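Local coordinates for SnoaL-like domain-containing protein (Methylibium petroleiphilum PM1, PDB 3G16) that is of unknown function but adopts the cystatin-like fold of the SnoaL-like, NTF2-type proteins, whose cone-shaped barrel commonly encloses a small-molecule pocket, at residues C23-D27 with E28-I32; W62-A65 with V66-G70. All coordinates share one frame; numbering follows the deposited sequence. Where two conformers were deposited one is given.

In the fold
Contact 1 joins the end of helix 9-24 to the start of helix 28-32, and contact 2 is the last two turns of helix 55-69; their centres lie 11 Å apart, on the same side of the chain's centre. They meet through a salt bridge, Glu28 OE2 to Arg63 NH1 at 3.2 Å, and through packing, with Cys23 SG 3.7 Å from Trp62 CD1 and Ala26 CB 3.9 Å from Val66 CG1. An unidentified ligand lies about 4 Å from the side chain of Cys23 and about 3 Å from that of Trp62, so the buried edge of both contacts borders what is probably the pocket of this NTF2-like fold.

Contact 1: residues C23-D27 with E28-I32; sequences CNEAD and EAKMI
Asp27 OD1 is gripped by two donors: it accepts from Lys30 N at 3.0 Å, with an N-H...O angle of 162°, and from a water that in turn accepts from Ala29 N. The amide of Lys30 reaches the oxygen from above the carboxylate plane, 64° out of it. CG of Asp27 stands anti to its own backbone N (chi1 -177°), which swings the carboxylate over the first turn of helix 28-32 and lays CG 3.5 Å from Lys30 CB. Asp27 O takes the amide of Met31, a selenomethionine, at 3.1 Å. A second water spans Ala26 O and Glu28 N, giving the first amide of the helix an acceptor.

Lys30 runs across Asp27 at about a right angle and bends at its third torsion to bring NZ 2.7 Å from Glu25 OE1, on the syn side of that carboxylate. This salt bridge spans the turn on its exposed flank. On the buried flank the selenium of Met31 lies 3.8 Å from Cys23 SG, and CE lies over one face of the Asp27 carbonyl group, 3.5 Å from Asp27 O. Here helix 55-69 covers the turn, Met31 meeting Ala59. The carboxylate of Glu28 turns to the same helix, its OE2 hydrogen-bonded to His60 ND1.

Helix 9-24 therefore ends in a Schellman motif, with Ala26 at positive phi, and Asp27 directly follows as N-cap of helix 28-32: a tight turn between two helices, Schellman motif followed at once by an N-cap, in a cystatin-like, NTF2-type fold.

Contact 2: residues W62-A65 with V66-G70; sequences WRTA and VETLG
The C-terminal end of helix 55-69 carries an i to i+4 salt bridge on its outer side and a threonine folded back onto the backbone at its close. Arg63 NE lies 3.0 Å from Glu67 OE2, but the hydrogen bond is weak, bent to 124° at the hydrogen, and the guanidinium and carboxylate planes stand 72° apart. Arg63 is extended from CG to NE and passes Glu67 at a slant; OE2 also lies 3.5 Å from CZ, while OE1 sits over one face of the guanidinium. With Glu28 at NH1, two carboxylates from different helices position the guanidinium.

In this NTF2-type fold helix 55-69 runs straight into strand 71-81, an outermost strand of the sheet within the chain. In the last turn of the helix Thr64 O accepts twice, from Thr68 N and Thr68 OG1, each at 2.9 Å. The hydroxyl comes from above the carbonyl plane, because a chi1 of 66° tucks OG1 between its own N and carbonyl carbon and turns it back along the helix. Ala65 O accepts Leu69 N at 2.8 Å, and Leu69 CB crowds the same oxygen at 3.2 Å. Gly70 then leaves the helix with positive phi.

On the flank facing helix 9-24 and the second subunit, Val66 CG2 packs 3.5 Å from Trp62 O, the acceptor for Val66 N, and the valine also touches Ala26 and Arg153 of the second subunit. The indole of Trp62 bonds Tyr19 OH through NE1 and meets Trp73 and Phe52 edge-to-face.

Contact 1: residues C23-D27 with E28-I32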
loop_
_atom_site.group_PDB
_atom_site.type_symbol
_atom_site.label_atom_id
_atom_site.label_comp_id
_atom_site.label_asym_id
_atom_site.label_seq_id
_atom_site.Cartn_x
_atom_site.Cartn_y
_atom_site.Cartn_z
ATOM N N CYS A 23 4.403 12.032 -14.611
ATOM C CA CYS A 23 5.497 11.074 -14.434
ATOM C C CYS A 23 5.879 10.439 -15.770
ATOM O O CYS A 23 7.028 10.475 -16.181
ATOM C CB CYS A 23 5.099 9.944 -13.472
ATOM S SG CYS A 23 4.938 10.471 -11.727
ATOM N N ASN A 24 4.893 9.873 -16.478
ATOM C CA ASN A 24 5.216 9.208 -17.748
ATOM C C ASN A 24 5.752 10.152 -18.800
ATOM O O ASN A 24 6.573 9.774 -19.626
ATOM C CB ASN A 24 4.035 8.380 -18.264
ATOM C CG ASN A 24 3.795 7.178 -17.406
ATOM O OD1 ASN A 24 4.745 6.700 -16.770
ATOM N ND2 ASN A 24 2.573 6.668 -17.363
ATOM N N GLU A 25 5.294 11.406 -18.741
ATOM C CA GLU A 25 5.689 12.442 -19.695
ATOM C C GLU A 25 6.992 13.129 -19.302
ATOM O O GLU A 25 7.460 14.025 -20.048
ATOM C CB GLU A 25 4.555 13.480 -19.843
ATOM C CG GLU A 25 3.313 12.951 -20.540
ATOM C CD GLU A 25 2.058 13.801 -20.421
ATOM O OE1 GLU A 25 2.023 14.687 -19.560
ATOM O OE2 GLU A 25 1.095 13.496 -21.158
ATOM N N ALA A 26 7.567 12.761 -18.165
ATOM C CA ALA A 26 8.779 13.427 -17.711
ATOM C C ALA A 26 8.594 14.952 -17.698
ATOM O O ALA A 26 9.463 15.712 -18.098
ATOM C CB ALA A 26 9.983 12.985 -18.544
ATOM N N ASP A 27 7.428 15.400 -17.254
ATOM C CA ASP A 27 7.044 16.824 -17.260
ATOM C C ASP A 27 7.081 17.316 -15.844
ATOM O O ASP A 27 6.125 17.120 -15.083
ATOM C CB ASP A 27 5.683 16.960 -17.932
ATOM C CG ASP A 27 5.196 18.388 -18.071
ATOM O OD1 ASP A 27 5.709 19.268 -17.351
ATOM O OD2 ASP A 27 4.244 18.599 -18.857
ATOM N N GLU A 28 8.184 17.941 -15.454
ATOM C CA GLU A 28 8.358 18.396 -14.075
ATOM C C GLU A 28 7.314 19.422 -13.666
ATOM O O GLU A 28 6.762 19.322 -12.576
ATOM C CB GLU A 28 9.788 18.899 -13.814
ATOM C CG GLU A 28 10.886 17.798 -13.957
ATOM C CD GLU A 28 12.292 18.246 -13.471
ATOM O OE1 GLU A 28 12.375 19.226 -12.723
ATOM O OE2 GLU A 28 13.309 17.571 -13.790
ATOM N N ALA A 29 7.023 20.374 -14.531
ATOM C CA ALA A 29 6.018 21.374 -14.202
ATOM C C ALA A 29 4.646 20.746 -13.929
ATOM O O ALA A 29 3.940 21.125 -12.992
ATOM C CB ALA A 29 5.938 22.437 -15.344
ATOM N N LYS A 30 4.266 19.777 -14.752
ATOM C CA LYS A 30 2.966 19.124 -14.590
ATOM C C LYS A 30 2.942 18.391 -13.258
ATOM O O LYS A 30 1.955 18.496 -12.502
ATOM C CB LYS A 30 2.606 18.152 -15.735
ATOM C CG LYS A 30 1.335 17.326 -15.428
ATOM C CD LYS A 30 0.869 16.414 -16.585
ATOM C CE LYS A 30 0.535 17.232 -17.848
ATOM N NZ LYS A 30 0.019 16.420 -19.029
HETATM N N MSE A 31 4.014 17.679 -12.937
HETATM C CA MSE A 31 4.049 16.950 -11.672
HETATM C C MSE A 31 4.011 17.910 -10.473
HETATM O O MSE A 31 3.284 17.704 -9.511
HETATM C CB MSE A 31 5.275 16.044 -11.609
HETATM C CG MSE A 31 5.265 14.855 -12.516
HETATM SE SE MSE A 31 6.816 13.733 -12.292
HETATM C CE MSE A 31 8.031 14.519 -13.605
ATOM N N ILE A 32 4.811 18.969 -10.518
ATOM C CA ILE A 32 4.904 19.899 -9.411
ATOM C C ILE A 32 3.551 20.511 -9.064
ATOM O O ILE A 32 3.235 20.739 -7.881
ATOM C CB ILE A 32 5.949 21.005 -9.750
ATOM C CG1 ILE A 32 7.355 20.415 -9.682
ATOM C CG2 ILE A 32 5.851 22.200 -8.806
ATOM C CD1 ILE A 32 8.481 21.323 -10.288
HETATM O O HOH W 1 10.348 18.661 -17.365
HETATM O O HOH W 2 8.439 20.850 -17.089
#

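Contact 2: residues W62-A65 with V66-G70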
loop_
_atom_site.group_PDB
_atom_site.type_symbol
_atom_site.label_atom_id
_atom_site.label_comp_id
_atom_site.label_asym_id
_atom_site.label_seq_id
_atom_site.Cartn_x
_atom_site.Cartn_y
_atom_site.Cartn_z
ATOM N N TRP A 62 11.732 11.700 -10.719
ATOM C CA TRP A 62 10.981 10.873 -11.669
ATOM C C TRP A 62 11.374 11.235 -13.098
ATOM O O TRP A 62 11.452 10.348 -13.938
ATOM C CB TRP A 62 9.491 10.963 -11.480
ATOM C CG TRP A 62 8.946 10.442 -10.212
ATOM C CD1 TRP A 62 7.873 10.939 -9.545
ATOM C CD2 TRP A 62 9.404 9.312 -9.426
ATOM N NE1 TRP A 62 7.613 10.213 -8.417
ATOM C CE2 TRP A 62 8.530 9.207 -8.323
ATOM C CE3 TRP A 62 10.441 8.361 -9.538
ATOM C CZ2 TRP A 62 8.662 8.219 -7.353
ATOM C CZ3 TRP A 62 10.545 7.356 -8.553
ATOM C CH2 TRP A 62 9.673 7.325 -7.469
ATOM N N ARG A 63 11.659 12.502 -13.423
ATOM C CA ARG A 63 12.107 12.831 -14.752
ATOM C C ARG A 63 13.410 12.068 -15.052
ATOM O O ARG A 63 13.566 11.498 -16.143
ATOM C CB ARG A 63 12.353 14.313 -14.868
ATOM C CG ARG A 63 12.942 14.676 -16.230
ATOM C CD ARG A 63 13.482 16.002 -16.199
ATOM N NE ARG A 63 14.225 16.332 -17.388
ATOM C CZ ARG A 63 15.116 17.297 -17.382
ATOM N NH1 ARG A 63 15.364 17.952 -16.231
ATOM N NH2 ARG A 63 15.766 17.588 -18.502
ATOM N N THR A 64 14.322 12.000 -14.093
ATOM C CA THR A 64 15.570 11.272 -14.231
ATOM C C THR A 64 15.301 9.790 -14.511
ATOM O O THR A 64 15.960 9.155 -15.340
ATOM C CB THR A 64 16.382 11.431 -12.920
ATOM O OG1 THR A 64 16.655 12.827 -12.702
ATOM C CG2 THR A 64 17.676 10.638 -12.973
ATOM N N ALA A 65 14.329 9.246 -13.789
ATOM C CA ALA A 65 13.995 7.837 -13.943
ATOM C C ALA A 65 13.501 7.552 -15.347
ATOM O O ALA A 65 13.863 6.523 -15.960
ATOM C CB ALA A 65 12.937 7.395 -12.926
ATOM N N VAL A 66 12.630 8.400 -15.868
ATOM C CA VAL A 66 12.166 8.182 -17.246
ATOM C C VAL A 66 13.338 8.204 -18.232
ATOM O O VAL A 66 13.461 7.358 -19.121
ATOM C CB VAL A 66 11.102 9.211 -17.622
ATOM C CG1 VAL A 66 10.790 9.238 -19.165
ATOM C CG2 VAL A 66 9.851 8.961 -16.785
ATOM N N GLU A 67 14.229 9.177 -18.049
ATOM C CA GLU A 67 15.343 9.340 -18.980
ATOM C C GLU A 67 16.304 8.203 -18.928
ATOM O O GLU A 67 16.784 7.730 -19.994
ATOM C CB GLU A 67 16.099 10.634 -18.681
ATOM C CG GLU A 67 15.303 11.845 -18.993
ATOM C CD GLU A 67 15.952 13.149 -18.581
ATOM O OE1 GLU A 67 16.889 13.105 -17.736
ATOM O OE2 GLU A 67 15.430 14.184 -19.027
ATOM N N THR A 68 16.596 7.729 -17.730
ATOM C CA THR A 68 17.642 6.702 -17.573
ATOM C C THR A 68 17.139 5.273 -17.585
ATOM O O THR A 68 17.822 4.378 -18.096
ATOM C CB THR A 68 18.443 6.928 -16.289
ATOM O OG1 THR A 68 17.620 6.723 -15.162
ATOM C CG2 THR A 68 19.066 8.348 -16.254
ATOM N N LEU A 69 15.949 5.038 -17.024
ATOM C CA LEU A 69 15.407 3.700 -16.923
ATOM C C LEU A 69 14.292 3.419 -17.945
ATOM O O LEU A 69 13.908 2.266 -18.128
ATOM C CB LEU A 69 14.812 3.475 -15.539
ATOM C CG LEU A 69 15.693 3.725 -14.295
ATOM C CD1 LEU A 69 14.924 3.493 -13.043
ATOM C CD2 LEU A 69 16.954 2.827 -14.392
ATOM N N GLY A 70 13.777 4.450 -18.579
ATOM C CA GLY A 70 12.599 4.290 -19.415
ATOM C C GLY A 70 11.352 4.022 -18.571
ATOM O O GLY A 70 10.371 3.427 -19.070
#